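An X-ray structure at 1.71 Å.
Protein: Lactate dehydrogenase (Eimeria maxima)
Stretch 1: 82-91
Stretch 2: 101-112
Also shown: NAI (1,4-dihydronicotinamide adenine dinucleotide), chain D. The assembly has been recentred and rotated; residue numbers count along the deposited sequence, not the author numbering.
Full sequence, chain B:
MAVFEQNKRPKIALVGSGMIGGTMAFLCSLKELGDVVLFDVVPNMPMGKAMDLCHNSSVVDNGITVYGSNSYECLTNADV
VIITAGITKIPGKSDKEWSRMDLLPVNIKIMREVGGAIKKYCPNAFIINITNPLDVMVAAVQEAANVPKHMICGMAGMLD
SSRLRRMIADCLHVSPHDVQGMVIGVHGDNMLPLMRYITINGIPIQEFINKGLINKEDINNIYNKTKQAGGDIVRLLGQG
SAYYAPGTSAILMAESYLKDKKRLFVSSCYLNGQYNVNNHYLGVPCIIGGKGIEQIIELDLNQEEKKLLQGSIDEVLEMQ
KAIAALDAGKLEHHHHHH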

# COMPACT_ATOMS: atom_id res chain seq x y z
N ILE B 82 13.01 10.35 2.81
CA ILE B 82 13.02 9.37 1.73
C ILE B 82 12.48 10.05 0.47
O ILE B 82 11.35 10.55 0.46
CB ILE B 82 12.20 8.11 2.07
CG1 ILE B 82 12.55 7.59 3.47
CG2 ILE B 82 12.47 7.03 1.04
CD1 ILE B 82 11.72 6.40 3.93
N ILE B 83 13.29 10.06 -0.59
CA ILE B 83 13.05 10.87 -1.78
C ILE B 83 12.55 9.98 -2.91
O ILE B 83 13.25 9.06 -3.34
CB ILE B 83 14.31 11.63 -2.22
CG1 ILE B 83 14.79 12.58 -1.12
CG2 ILE B 83 14.04 12.43 -3.50
CD1 ILE B 83 16.23 13.03 -1.31
N THR B 84 11.35 10.28 -3.41
CA THR B 84 10.86 9.71 -4.65
C THR B 84 10.46 10.79 -5.65
O THR B 84 9.81 10.49 -6.66
CB THR B 84 9.68 8.77 -4.39
OG1 THR B 84 8.62 9.49 -3.75
CG2 THR B 84 10.09 7.59 -3.52
N ALA B 85 10.85 12.04 -5.40
CA ALA B 85 10.45 13.15 -6.26
C ALA B 85 11.00 12.99 -7.67
O ALA B 85 12.11 12.48 -7.87
CB ALA B 85 10.96 14.47 -5.66
N GLY B 86 10.22 13.42 -8.65
CA GLY B 86 10.66 13.42 -10.03
C GLY B 86 9.49 13.45 -10.99
O GLY B 86 8.35 13.15 -10.64
N ILE B 87 9.80 13.84 -12.22
CA ILE B 87 8.89 13.62 -13.34
C ILE B 87 9.15 12.21 -13.86
O ILE B 87 10.29 11.85 -14.17
CB ILE B 87 9.11 14.66 -14.45
CG1 ILE B 87 9.10 16.09 -13.89
CG2 ILE B 87 8.07 14.50 -15.55
CD1 ILE B 87 7.77 16.53 -13.31
N THR B 88 8.09 11.40 -13.95
CA THR B 88 8.25 9.99 -14.29
C THR B 88 7.63 9.61 -15.63
O THR B 88 7.70 8.44 -16.01
CB THR B 88 7.65 9.11 -13.19
OG1 THR B 88 6.23 9.28 -13.13
CG2 THR B 88 8.26 9.47 -11.84
N LYS B 89 7.04 10.56 -16.37
CA LYS B 89 6.61 10.28 -17.73
C LYS B 89 6.78 11.53 -18.58
O LYS B 89 6.55 12.65 -18.11
CB LYS B 89 5.15 9.80 -17.79
CG LYS B 89 4.73 9.37 -19.19
CD LYS B 89 3.25 9.01 -19.28
CE LYS B 89 2.90 8.53 -20.68
NZ LYS B 89 3.20 9.55 -21.73
N ILE B 90 7.18 11.32 -19.83
CA ILE B 90 7.35 12.40 -20.79
C ILE B 90 5.99 12.65 -21.45
O ILE B 90 5.39 11.70 -21.97
CB ILE B 90 8.40 12.05 -21.85
CG1 ILE B 90 9.75 11.78 -21.17
CG2 ILE B 90 8.54 13.17 -22.87
CD1 ILE B 90 10.79 11.17 -22.10
N PRO B 91 5.47 13.88 -21.43
CA PRO B 91 4.19 14.15 -22.09
C PRO B 91 4.19 13.69 -23.54
O PRO B 91 5.17 13.86 -24.26
CB PRO B 91 4.05 15.67 -21.98
CG PRO B 91 4.80 16.02 -20.75
CD PRO B 91 5.96 15.06 -20.70
N MET B 101 16.41 6.42 -17.41
CA MET B 101 17.29 7.53 -17.74
C MET B 101 16.72 8.52 -18.75
O MET B 101 17.37 9.54 -19.02
CB MET B 101 18.63 6.99 -18.25
CG MET B 101 19.64 8.04 -18.69
SD MET B 101 21.34 7.58 -18.31
CE MET B 101 21.39 5.87 -18.86
N ASP B 102 15.53 8.29 -19.31
CA ASP B 102 15.01 9.23 -20.30
C ASP B 102 14.69 10.60 -19.70
O ASP B 102 14.51 11.56 -20.46
CB ASP B 102 13.76 8.65 -20.97
CG ASP B 102 12.73 8.17 -19.98
OD1 ASP B 102 12.84 8.53 -18.78
OD2 ASP B 102 11.82 7.42 -20.39
N LEU B 103 14.62 10.72 -18.37
CA LEU B 103 14.25 11.98 -17.72
C LEU B 103 15.36 12.52 -16.83
O LEU B 103 15.10 13.37 -15.97
CB LEU B 103 12.96 11.79 -16.92
CG LEU B 103 11.71 11.73 -17.80
CD1 LEU B 103 10.71 10.72 -17.25
CD2 LEU B 103 11.07 13.11 -17.93
N LEU B 104 16.59 12.06 -17.01
CA LEU B 104 17.71 12.53 -16.20
C LEU B 104 17.86 14.05 -16.23
O LEU B 104 18.02 14.64 -15.15
CB LEU B 104 18.99 11.84 -16.68
CG LEU B 104 20.28 12.09 -15.89
CD1 LEU B 104 21.25 10.95 -16.13
CD2 LEU B 104 20.94 13.41 -16.26
N PRO B 105 17.85 14.73 -17.38
CA PRO B 105 18.05 16.19 -17.36
C PRO B 105 17.04 16.92 -16.51
O PRO B 105 17.37 17.97 -15.93
CB PRO B 105 17.92 16.58 -18.84
CG PRO B 105 18.14 15.31 -19.60
CD PRO B 105 17.58 14.23 -18.74
N VAL B 106 15.82 16.40 -16.42
CA VAL B 106 14.78 17.06 -15.64
C VAL B 106 14.95 16.75 -14.16
O VAL B 106 14.92 17.64 -13.31
CB VAL B 106 13.39 16.61 -16.15
CG1 VAL B 106 12.28 17.30 -15.37
CG2 VAL B 106 13.27 16.89 -17.64
N ASN B 107 15.14 15.47 -13.84
CA ASN B 107 15.13 15.05 -12.44
C ASN B 107 16.41 15.42 -11.71
O ASN B 107 16.39 15.54 -10.49
CB ASN B 107 14.86 13.54 -12.38
CG ASN B 107 13.42 13.20 -12.73
OD1 ASN B 107 12.51 13.98 -12.43
ND2 ASN B 107 13.20 12.06 -13.37
N ILE B 108 17.52 15.63 -12.43
CA ILE B 108 18.73 16.12 -11.78
C ILE B 108 18.46 17.49 -11.14
O ILE B 108 18.96 17.79 -10.05
CB ILE B 108 19.91 16.18 -12.77
CG1 ILE B 108 21.21 16.48 -12.02
CG2 ILE B 108 19.68 17.21 -13.86
CD1 ILE B 108 21.89 15.25 -11.48
N LYS B 109 17.67 18.33 -11.81
CA LYS B 109 17.37 19.65 -11.26
C LYS B 109 16.43 19.55 -10.07
O LYS B 109 16.54 20.33 -9.12
CB LYS B 109 16.79 20.56 -12.34
CG LYS B 109 17.78 20.89 -13.45
CD LYS B 109 17.40 22.16 -14.20
CE LYS B 109 18.37 22.44 -15.33
NZ LYS B 109 19.78 22.60 -14.86
N ILE B 110 15.48 18.61 -10.11
CA ILE B 110 14.61 18.40 -8.96
C ILE B 110 15.41 17.92 -7.76
O ILE B 110 15.21 18.39 -6.63
CB ILE B 110 13.49 17.40 -9.33
CG1 ILE B 110 12.53 18.04 -10.34
CG2 ILE B 110 12.72 16.96 -8.08
CD1 ILE B 110 11.55 17.07 -10.96
N MET B 111 16.35 17.00 -7.98
CA MET B 111 17.19 16.52 -6.89
C MET B 111 17.95 17.65 -6.22
O MET B 111 18.21 17.60 -5.02
CB MET B 111 18.18 15.47 -7.41
CG MET B 111 17.55 14.16 -7.86
SD MET B 111 16.64 13.29 -6.56
CE MET B 111 14.97 13.89 -6.81
N ARG B 112 18.31 18.69 -6.98
CA ARG B 112 19.10 19.78 -6.42
C ARG B 112 18.23 20.76 -5.64
O ARG B 112 18.70 21.34 -4.65
CB ARG B 112 19.88 20.48 -7.53
CG ARG B 112 21.02 19.61 -8.06
CD ARG B 112 21.66 20.16 -9.32
NE ARG B 112 22.77 19.31 -9.77
CZ ARG B 112 23.24 19.28 -11.01
NH1 ARG B 112 22.70 20.04 -11.95
NH2 ARG B 112 24.25 18.47 -11.31
PA NAI D . 5.36 8.81 -9.13
O1A NAI D . 5.30 9.64 -10.39
O2A NAI D . 4.16 8.00 -8.71
O5B NAI D . 5.73 9.81 -7.92
C5B NAI D . 6.69 10.85 -8.10
C4B NAI D . 6.17 12.08 -7.38
O4B NAI D . 7.19 13.08 -7.23
C3B NAI D . 5.02 12.75 -8.13
O3B NAI D . 3.84 12.73 -7.32
C2B NAI D . 5.49 14.17 -8.38
O2B NAI D . 4.44 15.13 -8.28
C1B NAI D . 6.51 14.33 -7.27
N9A NAI D . 7.46 15.46 -7.44
C8A NAI D . 7.93 16.03 -8.56
N7A NAI D . 8.78 17.04 -8.25
C5A NAI D . 8.85 17.12 -6.91
C6A NAI D . 9.55 17.95 -5.91
N6A NAI D . 10.38 18.94 -6.28
N1A NAI D . 9.33 17.68 -4.60
C2A NAI D . 8.51 16.69 -4.20
N3A NAI D . 7.85 15.91 -5.05
C4A NAI D . 7.98 16.07 -6.39
O3 NAI D . 6.66 7.85 -9.23
PN NAI D . 6.95 6.57 -8.28
O1N NAI D . 6.29 5.36 -8.89
O2N NAI D . 6.67 6.94 -6.84
O5D NAI D . 8.54 6.42 -8.48
C5D NAI D . 9.40 7.46 -8.03
C4D NAI D . 10.85 7.23 -8.45
O4D NAI D . 11.35 6.00 -7.91
C3D NAI D . 10.97 7.13 -9.96
O3D NAI D . 12.11 7.88 -10.38
C2D NAI D . 11.19 5.65 -10.21
O2D NAI D . 11.90 5.38 -11.42
C1D NAI D . 11.98 5.28 -8.97
N1N NAI D . 12.08 3.85 -8.67
C2N NAI D . 13.24 3.47 -8.12
C3N NAI D . 13.50 2.16 -7.75
C7N NAI D . 14.84 1.87 -7.16
O7N NAI D . 15.54 2.79 -6.78
N7N NAI D . 15.25 0.61 -7.06
C4N NAI D . 12.47 1.08 -7.95
C5N NAI D . 11.25 1.61 -8.56
C6N NAI D . 11.10 2.96 -8.88

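The strand end and loop of stretch 1 run past one side of the helix in stretch 2, and the contact buries 473 Å² summed over both sides. The register is set where the backbones come closest: the CA atoms of Gly 86 and Asn 107 lie 5.3 Å apart. Here the polar fastening is made, and apolar side chains fit together around it.

Asn 107 supplies both hydrogen bonds across the contact. Its CA-to-CB bond points toward the loop, and with chi1 at -72° (m) and chi2 at -33° the carboxamide meets the backbone of a single residue. Ile 87 N donates to Asn 107 OD1 at 2.7 Å with an N-H...acceptor angle of 141°, and Asn 107 ND2 donates to Ile 87 O at 3.0 Å with a straighter angle of 164°. An amide side chain suits this place because it carries an acceptor and a donor on one carbon, matching the N-H and C=O of Ile 87; the residue is buried, and the pairing satisfies these polar groups of the loop.

The hollow that admits the carboxamide exists because Gly 86 has no side chain. Gly 86 CA is already 3.1 Å from Asn 107 OD1, and an ideally placed CB on Gly 86 would clash with that oxygen. The backbone angles (158/161) independently call for glycine, since a CB would also jam against the carbonyl oxygen of Ala 85. Ile 110 CD1 also packs against this backbone, 3.9 Å from Gly 86 CA.

Toward the strand, Met 111 is the plug. Its CA-to-CB bond points sideways, but chi1 and chi2 both in m bring the end of the chain nearer, so that Met 111 CE sits 3.7 Å from Ile 83 CG2 and 3.4 Å from Ala 85 O. Ala 85, small and directed toward the helix, sets its CB 3.9 Å from Ile 110 CG2 and 4.2 Å from Met 111 CE, so its methyl touches two larger side chains.

Farther along the loop, Ile 87 is the bump. Its CG1 packs 3.9 Å from Ile 110 CD1 and 3.7 Å from Val 106 CG1, while its CG2 is 4.1 Å from Leu 103 CD2. These partners recur along the helix and its N-cap position, which Leu 103 occupies. Leu 103 wedges into the bend of the loop: its CD1 lies 3.3 Å from Ile 87 O and 3.7 Å from Thr 88 C, and its CD2 reaches 3.7 Å from Ile 90 CG1. Ile 90, whose CA-to-CB bond points toward stretch 2, also sets its CD1 4.1 Å from Asp 102 CB, although Asp 102 is poorly ordered.

The CA-to-CB bond of Thr 88 points away from stretch 2, and Thr 88 OG1 hydrogen-bonds NAI O1A at 2.9 Å. The same loop thus touches both stretch 2 and the dinucleotide.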